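Local coordinates for transcriptional regulator (Saccharomonospora viridis, PDB 4KWA), which probably acts as a TetR-family transcriptional repressor that binds DNA through its helix-turn-helix domain and holds choline in its C-terminal domain, at residues A[72-76]-A[77-81]; A[93-96]-A[97-100]; A[129-132]-A[133-137]; A[144-148]-A[149-153]; A[176-179]-A[180-184]. All blocks are in the same frame, centred on the assembly; numbering follows the deposited sequence. Where two conformers were deposited one is given.

Contact 1: residues A[72-76]-A[77-81]; sequences HTIAD and ARERL
Arg80 and Ile74 pack against each other where the loop 72-76 runs into helix 77-86, and Asp76 provides the N-cap of that helix. The Arg80 side chain can be traced outward from the backbone. Its CB lies beside Asp76 O, the carbonyl that also accepts the Arg80 N-H at 2.9 Å in the first turn. CG then meets Ile74 CG2 at 3.6 Å, and CD passes close to Ile74 O. A bend at chi3 turns the guanidinium back over the loop, where NH1 donates to Ile74 O with an N-H...O angle of 157°. That oxygen lies at the guanidinium edge, almost in its plane, so the hydrogen bond is directional and helps fix the rotation of the group. Ile74 and Arg80 run antiparallel alongside each other, and Ile74 CG2 also reaches Glu79 CB at 3.6 Å, giving the loop an apolar foothold on the helix. Beyond the segments, Arg78 forms a salt bridge with Glu187, while Gln140 bonds to both Ala75 O and Ala77 N. The cap itself relies on an Asp76 carboxylate swung anti to its own N (chi1 -174°). From there OD2 accepts from Arg78 N at 2.9 Å, on its anti side and 33° out of the carboxylate plane, and more weakly from Glu79 N at 3.4 Å.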
loop_
_atom_site.group_PDB
_atom_site.type_symbol
_atom_site.label_atom_id
_atom_site.label_comp_id
_atom_site.label_asym_id
_atom_site.label_seq_id
_atom_site.Cartn_x
_atom_site.Cartn_y
_atom_site.Cartn_z
ATOM N N HIS A 72 10.951 19.122 -17.601
ATOM C CA HIS A 72 10.684 20.052 -18.768
ATOM C C HIS A 72 11.770 20.109 -19.829
ATOM O O HIS A 72 11.500 20.442 -20.997
ATOM C CB HIS A 72 10.259 21.446 -18.355
ATOM C CG HIS A 72 11.383 22.366 -18.040
ATOM N ND1 HIS A 72 12.175 22.217 -16.919
ATOM C CD2 HIS A 72 11.789 23.504 -18.652
ATOM C CE1 HIS A 72 13.056 23.206 -16.883
ATOM N NE2 HIS A 72 12.843 23.999 -17.923
ATOM N N THR A 73 12.997 19.783 -19.447
ATOM C CA THR A 73 14.055 19.755 -20.496
ATOM C C THR A 73 14.258 18.333 -21.125
ATOM O O THR A 73 15.272 18.091 -21.828
ATOM C CB THR A 73 15.438 20.201 -19.999
ATOM O OG1 THR A 73 15.925 19.196 -19.110
ATOM C CG2 THR A 73 15.465 21.604 -19.367
ATOM N N ILE A 74 13.354 17.383 -20.837
ATOM C CA ILE A 74 13.498 16.025 -21.348
ATOM C C ILE A 74 12.540 15.639 -22.457
ATOM O O ILE A 74 11.347 15.452 -22.207
ATOM C CB ILE A 74 13.299 15.024 -20.194
ATOM C CG1 ILE A 74 14.119 15.503 -18.989
ATOM C CG2 ILE A 74 13.734 13.652 -20.640
ATOM C CD1 ILE A 74 15.628 15.589 -19.197
ATOM N N ALA A 75 13.039 15.474 -23.676
ATOM C CA ALA A 75 12.131 15.122 -24.821
ATOM C C ALA A 75 12.064 13.634 -25.131
ATOM O O ALA A 75 11.054 13.164 -25.695
ATOM C CB ALA A 75 12.514 15.901 -26.096
ATOM N N ASP A 76 13.116 12.881 -24.801
ATOM C CA ASP A 76 13.152 11.440 -25.104
ATOM C C ASP A 76 12.205 10.715 -24.119
ATOM O O ASP A 76 12.336 10.855 -22.903
ATOM C CB ASP A 76 14.564 10.878 -25.020
ATOM C CG ASP A 76 14.618 9.425 -25.474
ATOM O OD1 ASP A 76 14.908 9.202 -26.658
ATOM O OD2 ASP A 76 14.248 8.531 -24.710
ATOM N N ALA A 77 11.235 9.940 -24.589
ATOM C CA ALA A 77 10.310 9.353 -23.654
ATOM C C ALA A 77 10.949 8.279 -22.730
ATOM O O ALA A 77 10.510 8.115 -21.633
ATOM C CB ALA A 77 9.066 8.802 -24.394
ATOM N N ARG A 78 12.003 7.584 -23.154
ATOM C CA ARG A 78 12.604 6.619 -22.219
ATOM C C ARG A 78 13.191 7.388 -21.048
ATOM O O ARG A 78 12.984 6.988 -19.870
ATOM C CB ARG A 78 13.703 5.728 -22.833
ATOM C CG ARG A 78 14.402 4.848 -21.780
ATOM C CD ARG A 78 15.588 3.975 -22.227
ATOM N NE ARG A 78 16.375 3.687 -21.026
ATOM C CZ ARG A 78 17.130 4.605 -20.418
ATOM N NH1 ARG A 78 17.185 5.841 -20.910
ATOM N NH2 ARG A 78 17.785 4.322 -19.295
ATOM N N GLU A 79 13.929 8.448 -21.352
ATOM C CA GLU A 79 14.524 9.283 -20.270
ATOM C C GLU A 79 13.372 9.856 -19.419
ATOM O O GLU A 79 13.471 9.884 -18.203
ATOM C CB GLU A 79 15.412 10.429 -20.779
ATOM C CG GLU A 79 16.146 11.106 -19.627
ATOM C CD GLU A 79 17.144 10.195 -18.871
ATOM O OE1 GLU A 79 17.534 9.115 -19.388
ATOM O OE2 GLU A 79 17.537 10.566 -17.735
ATOM N N ARG A 80 12.294 10.339 -20.050
ATOM C CA ARG A 80 11.191 10.863 -19.270
ATOM C C ARG A 80 10.615 9.831 -18.279
ATOM O O ARG A 80 10.430 10.115 -17.088
ATOM C CB ARG A 80 10.051 11.402 -20.164
ATOM C CG ARG A 80 10.308 12.652 -20.884
ATOM C CD ARG A 80 9.092 13.091 -21.689
ATOM N NE ARG A 80 8.020 13.621 -20.901
ATOM C CZ ARG A 80 7.935 14.889 -20.487
ATOM N NH1 ARG A 80 8.966 15.726 -20.632
ATOM N NH2 ARG A 80 6.863 15.317 -19.813
ATOM N N LEU A 81 10.312 8.641 -18.792
ATOM C CA LEU A 81 9.756 7.523 -17.966
ATOM C C LEU A 81 10.747 7.165 -16.838
ATOM O O LEU A 81 10.357 7.032 -15.668
ATOM C CB LEU A 81 9.405 6.360 -18.859
ATOM C CG LEU A 81 8.553 5.318 -18.179
ATOM C CD1 LEU A 81 7.210 5.882 -17.736
ATOM C CD2 LEU A 81 8.371 4.083 -19.071
#

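Contact 2: residues A[93-96]-A[97-100]; sequences GLLR and DEWS. With CHT (choline ion), chain E.
With CG anti to the carbonyl carbon (chi1 -68°) and the chain extended beyond it, Glu98 lies back along the first turns of helix 94-109 toward Leu94 and Leu95; Leu94, with CG opposite its own N (chi1 180°), brings its branch to meet it. The two side chains cross at a slant, Leu94 CG standing 3.7 Å from Glu98 OE2. Leu95 instead runs beside Glu98 in the same direction, its CD2 3.8 Å from OE1. The buried carboxylate thus has leucine carbons alongside it, but its polar partners come from elsewhere: Arg66 makes a salt bridge with OE2 and Asn59 a hydrogen bond. Asp97, likewise buried, pairs with Arg19 of helix 2-20. The backbone evidence for a regular helix start is the series of i to i+4 bonds that follows the N-cap residue Gly93, beginning with Asp97 N to Gly93 O at 3.0 Å. Trp99, one turn after Leu95, presents a ring face to choline, whose C7 methyl sits 3.6 Å above the plane, offset toward the rim and 3.7 Å from CE2. Leu95 O lies at the ring edge, 3.3 Å from CD1, and NE1 donates to Gln88 O, which should restrain the indole's rotation. An electron-rich face beneath the methylated end of a quaternary ammonium is consistent with choline recognition through cation-pi attraction.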
loop_
_atom_site.group_PDB
_atom_site.type_symbol
_atom_site.label_atom_id
_atom_site.label_comp_id
_atom_site.label_asym_id
_atom_site.label_seq_id
_atom_site.Cartn_x
_atom_site.Cartn_y
_atom_site.Cartn_z
ATOM N N GLY A 93 14.462 11.876 3.165
ATOM C CA GLY A 93 13.845 13.210 3.262
ATOM C C GLY A 93 12.383 13.306 2.915
ATOM O O GLY A 93 11.566 12.455 3.280
ATOM N N LEU A 94 12.070 14.281 2.089
ATOM C CA LEU A 94 10.735 14.605 1.717
ATOM C C LEU A 94 10.044 13.441 0.971
ATOM O O LEU A 94 8.891 13.141 1.263
ATOM C CB LEU A 94 10.785 15.876 0.814
ATOM C CG LEU A 94 9.423 16.358 0.312
ATOM C CD1 LEU A 94 8.391 16.454 1.396
ATOM C CD2 LEU A 94 9.467 17.710 -0.418
ATOM N N LEU A 95 10.733 12.837 0.026
ATOM C CA LEU A 95 10.069 11.714 -0.716
ATOM C C LEU A 95 9.714 10.520 0.220
ATOM O O LEU A 95 8.630 9.977 0.180
ATOM C CB LEU A 95 10.833 11.303 -1.897
ATOM C CG LEU A 95 11.093 12.402 -2.956
ATOM C CD1 LEU A 95 11.438 11.880 -4.328
ATOM C CD2 LEU A 95 10.070 13.434 -3.067
ATOM N N ARG A 96 10.611 10.173 1.117
ATOM C CA ARG A 96 10.312 9.096 2.116
ATOM C C ARG A 96 9.121 9.496 2.974
ATOM O O ARG A 96 8.172 8.697 3.178
ATOM C CB ARG A 96 11.521 8.839 3.003
ATOM C CG ARG A 96 11.303 7.799 4.091
ATOM C CD ARG A 96 11.118 6.442 3.478
ATOM N NE ARG A 96 11.216 5.350 4.470
ATOM C CZ ARG A 96 12.150 4.404 4.525
ATOM N NH1 ARG A 96 12.047 3.458 5.462
ATOM N NH2 ARG A 96 13.151 4.305 3.639
ATOM N N ASP A 97 9.082 10.768 3.398
ATOM C CA ASP A 97 7.932 11.268 4.184
ATOM C C ASP A 97 6.651 11.229 3.400
ATOM O O ASP A 97 5.566 10.911 3.934
ATOM C CB ASP A 97 8.213 12.689 4.659
ATOM C CG ASP A 97 9.236 12.756 5.789
ATOM O OD1 ASP A 97 9.585 11.746 6.372
ATOM O OD2 ASP A 97 9.746 13.851 6.036
ATOM N N GLU A 98 6.703 11.633 2.125
ATOM C CA GLU A 98 5.510 11.568 1.318
ATOM C C GLU A 98 4.978 10.156 1.272
ATOM O O GLU A 98 3.783 9.938 1.498
ATOM C CB GLU A 98 5.769 12.161 -0.067
ATOM C CG GLU A 98 6.011 13.663 -0.016
ATOM C CD GLU A 98 6.261 14.258 -1.400
ATOM O OE1 GLU A 98 6.365 13.500 -2.363
ATOM O OE2 GLU A 98 6.305 15.474 -1.551
ATOM N N TRP A 99 5.880 9.163 1.081
ATOM C CA TRP A 99 5.433 7.809 1.116
ATOM C C TRP A 99 4.756 7.479 2.413
ATOM O O TRP A 99 3.732 6.812 2.410
ATOM C CB TRP A 99 6.593 6.832 0.826
ATOM C CG TRP A 99 6.845 6.591 -0.648
ATOM C CD1 TRP A 99 7.540 7.355 -1.489
ATOM C CD2 TRP A 99 6.248 5.547 -1.454
ATOM N NE1 TRP A 99 7.481 6.851 -2.786
ATOM C CE2 TRP A 99 6.697 5.729 -2.786
ATOM C CE3 TRP A 99 5.387 4.494 -1.190
ATOM C CZ2 TRP A 99 6.339 4.849 -3.858
ATOM C CZ3 TRP A 99 5.040 3.597 -2.258
ATOM C CH2 TRP A 99 5.527 3.785 -3.579
ATOM N N SER A 100 5.368 7.903 3.514
ATOM C CA SER A 100 4.822 7.646 4.849
ATOM C C SER A 100 3.387 8.134 4.958
ATOM O O SER A 100 2.552 7.484 5.582
ATOM C CB SER A 100 5.672 8.299 5.954
ATOM O OG SER A 100 6.990 7.764 6.044
HETATM C C4 CHT E . 0.877 8.346 -5.674
HETATM C C5 CHT E . 2.295 8.692 -5.215
HETATM C C6 CHT E . 2.483 6.726 -3.721
HETATM C C7 CHT E . 4.320 8.212 -4.038
HETATM C C8 CHT E . 3.553 6.713 -5.850
HETATM O O6 CHT E . 0.133 9.574 -5.647
HETATM N N1 CHT E . 3.151 7.578 -4.718
#

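Contact 3: residues A[129-132]-A[133-137]; sequences TIAM and TIRTG
Thr129 O receives two hydrogen bonds from Thr133, one from the backbone and one from a hydroxyl that folds back onto the helix, satisfied although buried. Thr133 N lies 2.9 Å and Thr133 OG1 2.6 Å from Thr129 O, reaching it from opposite faces of its plane; chi1 of -54° places OG1 beside its own N, within range of that carbonyl. On the neighbouring surface a water donates to Met132 O at 2.9 Å and bonds Thr136 OG1 at 3.0 Å. The apolar contact is separate. Ile130 CG2 meets Ile134 CD1 at 3.8 Å, the two side chains slanting across each other, and both also touch helix 148-168. For the charged group, the extended Arg135 chain carries NH1 to 3.7 Å from Ala131 CB, while NH2 forms a salt bridge with Asp149. Helix 113-139 is thus packed between helices 77-86 and 148-168, with a threonine hydroxyl returned to the i-4 carbonyl, in the all-helical TetR-type C-terminal domain.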
loop_
_atom_site.group_PDB
_atom_site.type_symbol
_atom_site.label_atom_id
_atom_site.label_comp_id
_atom_site.label_asym_id
_atom_site.label_seq_id
_atom_site.Cartn_x
_atom_site.Cartn_y
_atom_site.Cartn_z
ATOM N N THR A 129 -0.352 10.844 -16.760
ATOM C CA THR A 129 1.000 11.168 -17.077
ATOM C C THR A 129 1.792 9.947 -17.587
ATOM O O THR A 129 2.539 10.015 -18.553
ATOM C CB THR A 129 1.647 11.786 -15.853
ATOM O OG1 THR A 129 1.065 13.076 -15.741
ATOM C CG2 THR A 129 3.166 11.903 -16.050
ATOM N N ILE A 130 1.688 8.826 -16.847
ATOM C CA ILE A 130 2.353 7.605 -17.215
ATOM C C ILE A 130 1.840 7.141 -18.546
ATOM O O ILE A 130 2.654 6.876 -19.486
ATOM C CB ILE A 130 2.082 6.494 -16.156
ATOM C CG1 ILE A 130 2.649 6.882 -14.792
ATOM C CG2 ILE A 130 2.738 5.205 -16.607
ATOM C CD1 ILE A 130 4.120 7.223 -14.820
ATOM N N ALA A 131 0.520 7.065 -18.693
ATOM C CA ALA A 131 -0.009 6.579 -19.960
ATOM C C ALA A 131 0.410 7.440 -21.172
ATOM O O ALA A 131 0.723 6.950 -22.288
ATOM C CB ALA A 131 -1.559 6.455 -19.848
HETATM N N MSE A 132 0.433 8.757 -20.945
HETATM C CA MSE A 132 0.817 9.665 -21.981
HETATM C C MSE A 132 2.246 9.451 -22.318
HETATM O O MSE A 132 2.606 9.558 -23.495
HETATM C CB MSE A 132 0.533 11.105 -21.586
HETATM C CG MSE A 132 1.010 12.059 -22.652
HETATM SE SE MSE A 132 0.879 13.868 -21.849
HETATM C CE MSE A 132 2.330 14.034 -20.482
ATOM N N THR A 133 3.097 9.196 -21.318
ATOM C CA THR A 133 4.529 8.965 -21.616
ATOM C C THR A 133 4.760 7.698 -22.478
ATOM O O THR A 133 5.579 7.659 -23.411
ATOM C CB THR A 133 5.265 8.904 -20.311
ATOM O OG1 THR A 133 4.920 10.140 -19.618
ATOM C CG2 THR A 133 6.842 8.800 -20.503
ATOM N N ILE A 134 4.035 6.650 -22.121
ATOM C CA ILE A 134 4.054 5.423 -22.885
ATOM C C ILE A 134 3.678 5.668 -24.328
ATOM O O ILE A 134 4.444 5.223 -25.203
ATOM C CB ILE A 134 3.212 4.325 -22.190
ATOM C CG1 ILE A 134 3.930 3.961 -20.885
ATOM C CG2 ILE A 134 3.068 3.115 -23.073
ATOM C CD1 ILE A 134 3.029 3.248 -19.887
ATOM N N ARG A 135 2.553 6.357 -24.597
ATOM C CA ARG A 135 2.148 6.616 -25.979
ATOM C C ARG A 135 3.160 7.512 -26.714
ATOM O O ARG A 135 3.387 7.398 -27.906
ATOM C CB ARG A 135 0.726 7.251 -25.994
ATOM C CG ARG A 135 -0.300 6.327 -25.382
ATOM C CD ARG A 135 -1.697 6.964 -25.395
ATOM N NE ARG A 135 -2.744 6.262 -24.652
ATOM C CZ ARG A 135 -3.236 6.721 -23.496
ATOM N NH1 ARG A 135 -2.829 7.942 -22.990
ATOM N NH2 ARG A 135 -4.189 6.061 -22.914
ATOM N N THR A 136 3.841 8.413 -26.022
ATOM C CA THR A 136 4.873 9.157 -26.764
ATOM C C THR A 136 6.052 8.229 -27.192
ATOM O O THR A 136 6.528 8.338 -28.343
ATOM C CB THR A 136 5.409 10.352 -25.928
ATOM O OG1 THR A 136 4.343 11.185 -25.523
ATOM C CG2 THR A 136 6.379 11.216 -26.674
ATOM N N GLY A 137 6.559 7.428 -26.273
ATOM C CA GLY A 137 7.682 6.497 -26.573
ATOM C C GLY A 137 7.265 5.516 -27.665
ATOM O O GLY A 137 8.098 5.035 -28.471
HETATM O O HOH W 1 1.414 10.846 -25.741
#

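Contact 4: residues A[144-148]-A[149-153]; sequences RDQDA and DELAT
The backbone is extended at Gln146 and Asp147 and helical from Ala148, where helix 148-168 begins, and Leu151 N donates to Asp147 O at 3.1 Å. This is an N-cap. Asp147 holds its carboxylate anti to its own N (chi1 178°), over the N-H groups of the first helical turn. Asp147 OD1 accepts from Glu150 N at 2.7 Å, the N-H lying close to the line of the C-O bond, with a further weak bond from Asp149 N at a bent angle of 115°. Asp149 brings two atoms near Asp147 OD1: its CB at 3.2 Å and, with like charge, its OD2 at 4.3 Å. The charge of Asp149 is answered by Arg135, and Tyr127 also bonds it. Glu150 turns toward the second subunit and bonds His181 there. Gln146 crosses Leu151 at about a right angle and rests its terminal amide against the CB and CD2 of that leucine. Leu151 itself reaches inward to Ile134 and Phe185, joining the cap to the domain core. The next helical bond runs from Ala152 N to Ala148 O, 2.8 Å.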
loop_
_atom_site.group_PDB
_atom_site.type_symbol
_atom_site.label_atom_id
_atom_site.label_comp_id
_atom_site.label_asym_id
_atom_site.label_seq_id
_atom_site.Cartn_x
_atom_site.Cartn_y
_atom_site.Cartn_z
ATOM N N ARG A 144 7.562 -0.568 -27.097
ATOM C CA ARG A 144 6.737 -1.625 -27.719
ATOM C C ARG A 144 5.253 -1.200 -27.784
ATOM O O ARG A 144 4.718 -0.567 -26.854
ATOM C CB ARG A 144 6.636 -2.881 -26.797
ATOM C CG ARG A 144 7.678 -3.971 -26.723
ATOM C CD ARG A 144 6.909 -5.248 -26.301
ATOM N NE ARG A 144 6.529 -5.260 -24.896
ATOM C CZ ARG A 144 5.392 -5.737 -24.379
ATOM N NH1 ARG A 144 4.340 -6.103 -25.133
ATOM N NH2 ARG A 144 5.249 -5.699 -23.065
ATOM N N ASP A 145 4.540 -1.710 -28.768
ATOM C CA ASP A 145 3.111 -1.472 -28.890
ATOM C C ASP A 145 2.427 -2.333 -27.851
ATOM O O ASP A 145 2.707 -3.536 -27.750
ATOM C CB ASP A 145 2.665 -1.948 -30.301
ATOM C CG ASP A 145 1.183 -1.635 -30.635
ATOM O OD1 ASP A 145 0.564 -0.765 -30.011
ATOM O OD2 ASP A 145 0.627 -2.292 -31.563
ATOM N N GLN A 146 1.497 -1.751 -27.096
ATOM C CA GLN A 146 0.891 -2.440 -26.019
ATOM C C GLN A 146 -0.152 -1.430 -25.515
ATOM O O GLN A 146 0.005 -0.199 -25.750
ATOM C CB GLN A 146 2.020 -2.564 -25.010
ATOM C CG GLN A 146 2.041 -3.631 -24.003
ATOM C CD GLN A 146 3.032 -3.262 -22.871
ATOM O OE1 GLN A 146 4.272 -2.966 -23.043
ATOM N NE2 GLN A 146 2.489 -3.278 -21.710
ATOM N N ASP A 147 -1.201 -1.907 -24.859
ATOM C CA ASP A 147 -2.206 -0.985 -24.331
ATOM C C ASP A 147 -1.560 -0.188 -23.179
ATOM O O ASP A 147 -1.059 -0.741 -22.175
ATOM C CB ASP A 147 -3.430 -1.749 -23.899
ATOM C CG ASP A 147 -4.480 -0.898 -23.300
ATOM O OD1 ASP A 147 -4.263 -0.349 -22.218
ATOM O OD2 ASP A 147 -5.587 -0.840 -23.876
ATOM N N ALA A 148 -1.522 1.117 -23.377
ATOM C CA ALA A 148 -0.909 2.030 -22.416
ATOM C C ALA A 148 -1.657 2.175 -21.141
ATOM O O ALA A 148 -1.083 2.521 -20.115
ATOM C CB ALA A 148 -0.725 3.399 -23.036
ATOM N N ASP A 149 -2.953 1.969 -21.183
ATOM C CA ASP A 149 -3.710 2.054 -19.970
ATOM C C ASP A 149 -3.413 0.817 -19.038
ATOM O O ASP A 149 -3.304 0.959 -17.811
ATOM C CB ASP A 149 -5.206 2.031 -20.376
ATOM C CG ASP A 149 -5.755 3.385 -20.793
ATOM O OD1 ASP A 149 -6.115 4.156 -19.891
ATOM O OD2 ASP A 149 -6.002 3.630 -21.996
ATOM N N GLU A 150 -3.387 -0.373 -19.613
ATOM C CA GLU A 150 -3.100 -1.593 -18.826
ATOM C C GLU A 150 -1.702 -1.490 -18.256
ATOM O O GLU A 150 -1.480 -1.839 -17.069
ATOM C CB GLU A 150 -3.224 -2.878 -19.670
ATOM C CG GLU A 150 -4.645 -3.322 -20.009
ATOM C CD GLU A 150 -5.461 -3.924 -18.834
ATOM O OE1 GLU A 150 -6.514 -4.521 -19.161
ATOM O OE2 GLU A 150 -5.102 -3.852 -17.613
ATOM N N LEU A 151 -0.786 -0.961 -19.078
ATOM C CA LEU A 151 0.596 -0.759 -18.685
ATOM C C LEU A 151 0.712 0.308 -17.611
ATOM O O LEU A 151 1.471 0.122 -16.690
ATOM C CB LEU A 151 1.477 -0.469 -19.900
ATOM C CG LEU A 151 2.951 -0.192 -19.552
ATOM C CD1 LEU A 151 3.520 -1.312 -18.687
ATOM C CD2 LEU A 151 3.803 -0.060 -20.815
ATOM N N ALA A 152 0.098 1.507 -17.775
ATOM C CA ALA A 152 0.066 2.463 -16.681
ATOM C C ALA A 152 -0.480 1.812 -15.378
ATOM O O ALA A 152 -0.011 2.090 -14.324
ATOM C CB ALA A 152 -0.807 3.640 -17.043
ATOM N N THR A 153 -1.539 1.025 -15.464
ATOM C CA THR A 153 -2.109 0.259 -14.297
ATOM C C THR A 153 -1.083 -0.611 -13.678
ATOM O O THR A 153 -0.877 -0.585 -12.441
ATOM C CB THR A 153 -3.325 -0.555 -14.724
ATOM O OG1 THR A 153 -4.436 0.345 -14.863
ATOM C CG2 THR A 153 -3.734 -1.544 -13.653
#

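Contact 5: residues A[176-179]-A[180-184]; sequences DHMR and QHLND
Met178 and Leu182 form the tight side of this stretch of helix 175-190. Both residues are buried and their side chains run side by side in the same direction. CG of Met178, modelled as selenomethionine, meets Leu182 CD1 at 3.9 Å, and its CE lies 4.0 Å from the same methyl. The fully extended Met178 chain carries CE along the leucine; Leu182 goes on to touch Ile159 and Leu162 of helix 148-168. The looser side carries charge. Arg179 bends at chi3 (-68°) and sends NH1 to Asp176 OD1 at 3.0 Å, a salt bridge within the same turn that uses the anti lone pair of the carboxylate and lies in the guanidinium plane. Its NE pairs with Glu86. Arg179 also lies alongside Asn183, with CG near the amide end and the two flat groups 33° apart. His177 and Gln180 belong to the exposed surface and approach loosely, His177 CD2 and Gln180 NE2 being 4.3 Å apart. On a further face, buried His181 meets the second subunit. With the Glu150 carboxylate of that subunit at ND1 and its donor Arg154 NE at NE2, His181 is probably the neutral tautomer protonated on ND1, bonded on both nitrogens across the dimer interface.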
loop_
_atom_site.group_PDB
_atom_site.type_symbol
_atom_site.label_atom_id
_atom_site.label_comp_id
_atom_site.label_asym_id
_atom_site.label_seq_id
_atom_site.Cartn_x
_atom_site.Cartn_y
_atom_site.Cartn_z
ATOM N N ASP A 176 17.767 1.333 -3.684
ATOM C CA ASP A 176 18.579 0.899 -4.840
ATOM C C ASP A 176 17.979 -0.336 -5.491
ATOM O O ASP A 176 17.882 -0.420 -6.708
ATOM C CB ASP A 176 20.044 0.593 -4.442
ATOM C CG ASP A 176 20.865 1.863 -4.095
ATOM O OD1 ASP A 176 20.618 2.950 -4.620
ATOM O OD2 ASP A 176 21.826 1.736 -3.318
ATOM N N HIS A 177 17.480 -1.276 -4.675
ATOM C CA HIS A 177 16.894 -2.524 -5.245
ATOM C C HIS A 177 15.587 -2.225 -5.996
ATOM O O HIS A 177 15.365 -2.736 -7.073
ATOM C CB HIS A 177 16.791 -3.604 -4.204
ATOM C CG HIS A 177 18.147 -4.092 -3.731
ATOM N ND1 HIS A 177 18.618 -3.906 -2.439
ATOM C CD2 HIS A 177 19.160 -4.704 -4.407
ATOM C CE1 HIS A 177 19.828 -4.430 -2.330
ATOM N NE2 HIS A 177 20.181 -4.917 -3.510
HETATM N N MSE A 178 14.771 -1.346 -5.422
HETATM C CA MSE A 178 13.514 -0.938 -6.068
HETATM C C MSE A 178 13.812 -0.256 -7.412
HETATM O O MSE A 178 13.104 -0.446 -8.428
HETATM C CB MSE A 178 12.811 0.032 -5.068
HETATM C CG MSE A 178 11.644 0.700 -5.742
HETATM SE SE MSE A 178 10.514 1.539 -4.338
HETATM C CE MSE A 178 9.158 2.265 -5.470
ATOM N N ARG A 179 14.784 0.622 -7.395
ATOM C CA ARG A 179 15.227 1.321 -8.590
ATOM C C ARG A 179 15.629 0.345 -9.664
ATOM O O ARG A 179 15.179 0.461 -10.756
ATOM C CB ARG A 179 16.371 2.302 -8.330
ATOM C CG ARG A 179 16.716 3.162 -9.520
ATOM C CD ARG A 179 17.901 4.082 -9.298
ATOM N NE ARG A 179 17.634 5.119 -8.333
ATOM C CZ ARG A 179 18.158 5.174 -7.124
ATOM N NH1 ARG A 179 18.990 4.272 -6.697
ATOM N NH2 ARG A 179 17.849 6.153 -6.322
ATOM N N GLN A 180 16.467 -0.622 -9.301
ATOM C CA GLN A 180 16.921 -1.695 -10.218
ATOM C C GLN A 180 15.747 -2.549 -10.776
ATOM O O GLN A 180 15.642 -2.770 -11.971
ATOM C CB GLN A 180 17.930 -2.629 -9.490
ATOM C CG GLN A 180 18.720 -3.489 -10.501
ATOM C CD GLN A 180 19.972 -4.132 -9.905
ATOM O OE1 GLN A 180 20.968 -4.350 -10.602
ATOM N NE2 GLN A 180 19.938 -4.395 -8.607
ATOM N N HIS A 181 14.868 -2.971 -9.878
ATOM C CA HIS A 181 13.696 -3.730 -10.304
ATOM C C HIS A 181 12.840 -2.969 -11.328
ATOM O O HIS A 181 12.359 -3.504 -12.331
ATOM C CB HIS A 181 12.876 -4.127 -9.050
ATOM C CG HIS A 181 11.770 -5.092 -9.371
ATOM N ND1 HIS A 181 11.876 -6.452 -9.115
ATOM C CD2 HIS A 181 10.651 -4.946 -10.113
ATOM C CE1 HIS A 181 10.825 -7.074 -9.619
ATOM N NE2 HIS A 181 10.048 -6.186 -10.197
ATOM N N LEU A 182 12.554 -1.694 -11.049
ATOM C CA LEU A 182 11.730 -0.871 -11.911
ATOM C C LEU A 182 12.420 -0.560 -13.270
ATOM O O LEU A 182 11.781 -0.643 -14.304
ATOM C CB LEU A 182 11.350 0.436 -11.190
ATOM C CG LEU A 182 10.264 0.327 -10.113
ATOM C CD1 LEU A 182 10.157 1.593 -9.259
ATOM C CD2 LEU A 182 8.942 -0.042 -10.769
ATOM N N ASN A 183 13.721 -0.286 -13.233
ATOM C CA ASN A 183 14.487 -0.081 -14.451
ATOM C C ASN A 183 14.504 -1.408 -15.284
ATOM O O ASN A 183 14.371 -1.360 -16.516
ATOM C CB ASN A 183 15.842 0.598 -14.109
ATOM C CG ASN A 183 15.704 2.113 -13.941
ATOM O OD1 ASN A 183 15.677 2.655 -12.814
ATOM N ND2 ASN A 183 15.524 2.800 -15.049
ATOM N N ASP A 184 14.600 -2.580 -14.641
ATOM C CA ASP A 184 14.501 -3.876 -15.348
ATOM C C ASP A 184 13.148 -4.049 -16.013
ATOM O O ASP A 184 13.041 -4.548 -17.091
ATOM C CB ASP A 184 14.834 -5.036 -14.424
ATOM C CG ASP A 184 16.348 -5.116 -14.104
ATOM O OD1 ASP A 184 17.120 -4.402 -14.796
ATOM O OD2 ASP A 184 16.774 -5.904 -13.196
#

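Overall arrangement
Along the chain the five contacts come in series, from the start of helix 77-86 (contact 1) through helices 94-109, 113-139, 148-168 and 175-190. Contacts 1, 3 and 4 cluster at one end of the all-helical domain: centres of contacts 1 and 3 are about 10 Å apart, those of 3 and 4 about 9 Å. Ala77 packs on Thr133 and Gly137, and Arg135 NH2 bridges Asp149 OD2 at 3.2 Å. The centre of contact 2 lies about 24 to 28 Å from the centres of those three, beside choline, and contact 2 touches contact 5 through Trp99 CZ2 and Met178 CE at 4.2 Å. Contacts 4 and 5 both meet the second subunit, so ligand pocket and dimer interface share helix 175-190 as a common neighbour.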